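Local structure of glutathione transferase (Leptospira interrogans serovar Lai, 3UBK) at residues I61-S64 and G65-L68; S10-N13 and Y14-K17. The protein binds glutathione and probably transfers it to electrophilic substrates. All blocks are in the same frame, centred on the assembly; numbering follows the deposited sequence. Where two conformers were deposited one is given.

Contact 1 (I61-S64 and G65-L68); sequences IFES and GAIL
OE2 of Glu63 is gripped from two chains. It takes the N-H of Ala66 at 2.9 Å, at the start of helix 64-74, and has a weak hydrogen bond with Thr97 of the second subunit. The other oxygen, OE1 of Glu63, takes the N-H of Gly65, also at 2.9 Å. Neither backbone donor lies in the carboxylate plane. The Gly65 N stands 54° out of it and the Ala66 N 48°, so the group lies across the helix end rather than meeting it edge-on. CG is anti to the backbone N, and a bend at chi2 (-86°) brings the carboxylate back over the first turn. In this conformer, one of two deposited, both oxygens are engaged. The N-terminal end of the helix would probably stabilise the negative charge.

The backbone carbonyl of Glu63 starts the helical pattern. Its O accepts from Ile67 N at 2.8 Å. Ser64 O follows with Leu68 N at 3.1 Å.

Beside the cap, Ile61 points toward the helix. Its CG2 branch packs on Ile67 CG1 at 3.6 Å and reaches Ala66 CB at 4.0 Å. These apolar contacts join the last strand residue to the first helical turn. The two isoleucine side chains run past each other in opposite directions. The CD1 methyl of Ile67 lies against the backbone carbonyl of Ile61, 3.5 Å from its O.

Ser64 OG is hydrogen-bonded to Lys17 NZ of helix 13-25. Ser64 is a glutathione-binding residue of this protein, although this chain holds no glutathione. The whole is a helix N-cap with a glutamate as the capping residue, at the glutathione site of the thioredoxin-like N-terminal domain.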
ATOM      1  N   ILE A  61      15.888  -3.165   0.229  1.00 32.84           N
ATOM      2  CA  ILE A  61      14.464  -2.961   0.495  1.00 35.05           C
ATOM      3  C   ILE A  61      13.754  -2.738  -0.842  1.00 39.03           C
ATOM      4  O   ILE A  61      14.207  -1.919  -1.650  1.00 38.27           O
ATOM      5  CB  ILE A  61      14.236  -1.745   1.416  1.00 36.70           C
ATOM      6  CG1 ILE A  61      14.969  -1.927   2.744  1.00 32.10           C
ATOM      7  CG2 ILE A  61      12.735  -1.522   1.642  1.00 29.95           C
ATOM      8  CD1 ILE A  61      14.984  -0.661   3.606  1.00 34.46           C
ATOM      9  N   PHE A  62      12.656  -3.454  -1.089  1.00 31.29           N
ATOM     10  CA  PHE A  62      12.129  -3.561  -2.467  1.00 39.06           C
ATOM     11  C   PHE A  62      10.674  -3.154  -2.693  1.00 42.28           C
ATOM     12  O   PHE A  62      10.046  -3.592  -3.670  1.00 48.57           O
ATOM     13  CB  PHE A  62      12.308  -4.973  -2.999  1.00 43.17           C
ATOM     14  CG  PHE A  62      11.640  -6.010  -2.151  1.00 41.80           C
ATOM     15  CD1 PHE A  62      10.266  -6.193  -2.217  1.00 40.25           C
ATOM     16  CD2 PHE A  62      12.382  -6.781  -1.270  1.00 35.62           C
ATOM     17  CE1 PHE A  62       9.639  -7.152  -1.425  1.00 42.78           C
ATOM     18  CE2 PHE A  62      11.760  -7.737  -0.467  1.00 47.87           C
ATOM     19  CZ  PHE A  62      10.381  -7.915  -0.546  1.00 44.49           C
ATOM     20  N   GLU A  63      10.127  -2.332  -1.816  1.00 37.51           N
ATOM     21  CA  GLU A  63       8.798  -1.760  -2.035  0.50 37.42           C
ATOM     22  C   GLU A  63       8.872  -0.278  -1.693  1.00 35.72           C
ATOM     23  O   GLU A  63       9.385   0.086  -0.632  1.00 32.11           O
ATOM     24  CB  GLU A  63       7.756  -2.478  -1.168  0.50 38.26           C
ATOM     25  CG  GLU A  63       6.311  -2.169  -1.536  0.50 48.47           C
ATOM     26  CD  GLU A  63       5.783  -0.923  -0.851  0.50 38.74           C
ATOM     27  OE1 GLU A  63       5.221  -0.053  -1.549  0.50 28.35           O
ATOM     28  OE2 GLU A  63       5.933  -0.814   0.385  0.50 39.27           O
ATOM     29  N   SER A  64       8.384   0.573  -2.589  1.00 30.81           N
ATOM     30  CA  SER A  64       8.568   2.011  -2.484  1.00 32.64           C
ATOM     31  C   SER A  64       8.045   2.612  -1.183  1.00 33.01           C
ATOM     32  O   SER A  64       8.675   3.500  -0.605  1.00 32.87           O
ATOM     33  CB  SER A  64       7.944   2.730  -3.693  1.00 30.02           C
ATOM     34  OG  SER A  64       6.537   2.685  -3.626  1.00 35.82           O
ATOM     35  N   GLY A  65       6.884   2.154  -0.725  1.00 34.64           N
ATOM     36  CA  GLY A  65       6.382   2.605   0.583  1.00 33.18           C
ATOM     37  C   GLY A  65       7.307   2.244   1.740  1.00 29.06           C
ATOM     38  O   GLY A  65       7.651   3.098   2.574  1.00 28.78           O
ATOM     39  N   ALA A  66       7.720   0.981   1.813  1.00 30.68           N
ATOM     40  CA  ALA A  66       8.673   0.560   2.861  1.00 27.58           C
ATOM     41  C   ALA A  66      10.012   1.296   2.760  1.00 27.50           C
ATOM     42  O   ALA A  66      10.618   1.620   3.779  1.00 28.18           O
ATOM     43  CB  ALA A  66       8.919  -0.946   2.806  1.00 30.72           C
ATOM     44  N   ILE A  67      10.495   1.514   1.534  1.00 27.93           N
ATOM     45  CA  ILE A  67      11.715   2.323   1.328  1.00 29.96           C
ATOM     46  C   ILE A  67      11.603   3.725   1.951  1.00 30.10           C
ATOM     47  O   ILE A  67      12.473   4.147   2.717  1.00 28.80           O
ATOM     48  CB  ILE A  67      12.067   2.457  -0.178  1.00 32.64           C
ATOM     49  CG1 ILE A  67      12.501   1.106  -0.767  1.00 30.42           C
ATOM     50  CG2 ILE A  67      13.161   3.517  -0.402  1.00 27.01           C
ATOM     51  CD1 ILE A  67      12.498   1.096  -2.298  1.00 28.68           C
ATOM     52  N   LEU A  68      10.547   4.461   1.620  1.00 24.64           N
ATOM     53  CA  LEU A  68      10.415   5.820   2.136  1.00 30.66           C
ATOM     54  C   LEU A  68      10.152   5.874   3.650  1.00 26.64           C
ATOM     55  O   LEU A  68      10.608   6.790   4.318  1.00 31.09           O
ATOM     56  CB  LEU A  68       9.358   6.621   1.353  1.00 29.82           C
ATOM     57  CG  LEU A  68       9.902   7.095  -0.006  1.00 31.02           C
ATOM     58  CD1 LEU A  68       8.799   7.766  -0.798  1.00 30.20           C
ATOM     59  CD2 LEU A  68      11.100   8.044   0.137  1.00 28.33           C
TER

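Contact 2 (S10-N13 and Y14-K17); sequences SISN and YVNK
Ser12 OG is anti to the backbone N (chi1 166°), which swings the hydroxyl over the open first turn of helix 13-25, the first helix of the thioredoxin-like N-terminal domain. Asn16 has chi1 -71°, with CG anti to its carbonyl carbon, and this sends the amide back toward the loop. The two side chains thus cross the junction in opposite senses along the chain.

Ser12 OG accepts from Val15 N at 3.2 Å in a nearly straight bond, with an N-H...O angle of 167°. Tyr14 N is equally near OG, but that bond is bent and weak. The hydroxyl therefore caps the helix mainly through Val15. Ser12 CB rests on Val15 CG2 at 3.5 Å, so the capping residue also has an apolar contact. Its OG sits at the edge of the Tyr14 ring, near the ring plane.

Asn16 closes the turn from the helix side. Its ND2 donates to Ser10 O at 2.9 Å, from above the carbonyl plane and only slightly tilted from its own amide plane. Asn16 N meanwhile donates to Ser12 O at 3.0 Å. One residue thus ties two loop carbonyls, by side chain and by backbone. Lys17 N adds the next helical bond, to Asn13 O at 2.8 Å.

Neighbouring parts of the fold enclose the turn. Tyr14 stacks edge-to-face with His161 of helix 153-169, and Lys17 extends away to a salt bridge with Glu100. Ser10 OG is hydrogen-bonded to Gln31, and Ser12 and Val15 touch Ile51, a glutathione-binding residue. The arrangement is a serine N-cap at the turn between strand 4-7 and helix 13-25, with an asparagine side chain tying back the loop.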
ATOM      1  N   SER A  10      14.398   6.228 -14.353  1.00 36.25           N
ATOM      2  CA  SER A  10      13.647   7.442 -14.059  1.00 35.77           C
ATOM      3  C   SER A  10      12.317   7.522 -14.779  1.00 36.99           C
ATOM      4  O   SER A  10      11.598   8.490 -14.602  1.00 37.67           O
ATOM      5  CB  SER A  10      14.475   8.697 -14.363  1.00 34.92           C
ATOM      6  OG  SER A  10      15.648   8.760 -13.556  1.00 39.86           O
ATOM      7  N   ILE A  11      11.984   6.512 -15.582  1.00 36.25           N
ATOM      8  CA  ILE A  11      10.666   6.479 -16.203  1.00 42.69           C
ATOM      9  C   ILE A  11       9.612   5.831 -15.304  1.00 44.45           C
ATOM     10  O   ILE A  11       8.418   5.944 -15.574  1.00 46.04           O
ATOM     11  CB  ILE A  11      10.654   5.762 -17.577  1.00 47.40           C
ATOM     12  CG1 ILE A  11      11.320   4.390 -17.479  1.00 48.08           C
ATOM     13  CG2 ILE A  11      11.299   6.638 -18.661  1.00 47.75           C
ATOM     14  CD1 ILE A  11      11.071   3.517 -18.701  1.00 57.13           C
ATOM     15  N   SER A  12      10.049   5.149 -14.247  1.00 41.77           N
ATOM     16  CA  SER A  12       9.107   4.572 -13.282  1.00 38.93           C
ATOM     17  C   SER A  12       8.597   5.608 -12.277  1.00 41.36           C
ATOM     18  O   SER A  12       9.387   6.289 -11.607  1.00 38.70           O
ATOM     19  CB  SER A  12       9.747   3.402 -12.532  1.00 34.09           C
ATOM     20  OG  SER A  12       8.956   3.071 -11.392  1.00 39.36           O
ATOM     21  N   ASN A  13       7.281   5.725 -12.139  1.00 36.83           N
ATOM     22  CA  ASN A  13       6.753   6.634 -11.128  1.00 37.53           C
ATOM     23  C   ASN A  13       7.039   6.205  -9.674  1.00 40.74           C
ATOM     24  O   ASN A  13       7.149   7.054  -8.780  1.00 33.83           O
ATOM     25  CB  ASN A  13       5.273   6.965 -11.353  1.00 45.80           C
ATOM     26  CG  ASN A  13       4.441   5.753 -11.720  1.00 54.20           C
ATOM     27  OD1 ASN A  13       3.255   5.697 -11.392  1.00 58.64           O
ATOM     28  ND2 ASN A  13       5.050   4.777 -12.396  1.00 53.06           N
ATOM     29  N   TYR A  14       7.175   4.902  -9.441  1.00 35.97           N
ATOM     30  CA  TYR A  14       7.538   4.407  -8.110  1.00 34.59           C
ATOM     31  C   TYR A  14       8.994   4.714  -7.764  1.00 36.37           C
ATOM     32  O   TYR A  14       9.309   5.011  -6.618  1.00 30.38           O
ATOM     33  CB  TYR A  14       7.230   2.910  -7.980  1.00 33.70           C
ATOM     34  CG  TYR A  14       5.729   2.693  -8.019  1.00 40.12           C
ATOM     35  CD1 TYR A  14       5.073   2.450  -9.220  1.00 43.06           C
ATOM     36  CD2 TYR A  14       4.964   2.811  -6.866  1.00 31.65           C
ATOM     37  CE1 TYR A  14       3.685   2.288  -9.262  1.00 42.44           C
ATOM     38  CE2 TYR A  14       3.583   2.647  -6.900  1.00 39.61           C
ATOM     39  CZ  TYR A  14       2.952   2.389  -8.106  1.00 43.29           C
ATOM     40  OH  TYR A  14       1.581   2.241  -8.160  1.00 52.92           O
ATOM     41  N   VAL A  15       9.874   4.647  -8.756  1.00 31.34           N
ATOM     42  CA  VAL A  15      11.260   5.081  -8.566  1.00 32.39           C
ATOM     43  C   VAL A  15      11.249   6.570  -8.246  1.00 32.99           C
ATOM     44  O   VAL A  15      11.891   7.038  -7.292  1.00 31.76           O
ATOM     45  CB  VAL A  15      12.121   4.793  -9.842  1.00 31.82           C
ATOM     46  CG1 VAL A  15      13.489   5.462  -9.751  1.00 33.24           C
ATOM     47  CG2 VAL A  15      12.265   3.295 -10.050  1.00 34.40           C
ATOM     48  N   ASN A  16      10.482   7.323  -9.020  1.00 28.69           N
ATOM     49  CA  ASN A  16      10.454   8.761  -8.853  1.00 32.85           C
ATOM     50  C   ASN A  16       9.869   9.184  -7.519  1.00 36.52           C
ATOM     51  O   ASN A  16      10.336  10.150  -6.921  1.00 31.35           O
ATOM     52  CB  ASN A  16       9.734   9.437 -10.024  1.00 34.61           C
ATOM     53  CG  ASN A  16      10.553   9.374 -11.285  1.00 37.25           C
ATOM     54  OD1 ASN A  16      11.762   9.164 -11.222  1.00 34.99           O
ATOM     55  ND2 ASN A  16       9.913   9.527 -12.429  1.00 35.36           N
ATOM     56  N   LYS A  17       8.840   8.474  -7.060  1.00 33.22           N
ATOM     57  CA  LYS A  17       8.314   8.684  -5.715  1.00 30.20           C
ATOM     58  C   LYS A  17       9.447   8.648  -4.664  1.00 32.27           C
ATOM     59  O   LYS A  17       9.553   9.527  -3.808  1.00 32.01           O
ATOM     60  CB  LYS A  17       7.253   7.615  -5.413  1.00 31.10           C
ATOM     61  CG  LYS A  17       6.789   7.517  -3.955  1.00 30.13           C
ATOM     62  CD  LYS A  17       5.943   6.235  -3.824  1.00 33.28           C
ATOM     63  CE  LYS A  17       5.467   5.942  -2.426  1.00 43.42           C
ATOM     64  NZ  LYS A  17       4.924   4.530  -2.399  1.00 32.88           N
TER

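Overall arrangement
Both contacts are largely buried and both start a helix of the N-terminal domain. Contact 1 opens helix 64-74 after the edge strand 59-61. Contact 2 opens helix 13-25 after the inner strand 4-7. Their chemistry differs with place. A charged carboxylate caps the helix in contact 1, where the second subunit packs nearby. A neutral hydroxyl does so in contact 2, which lies nearer the chain centre, faces the C-terminal helices and is not touched by the other subunit. The two meet directly through Lys17, which joins Ser64 and packs on Leu68. Contact 1 holds the glutathione-binding residue Ser64; contact 2 touches Ile51, another.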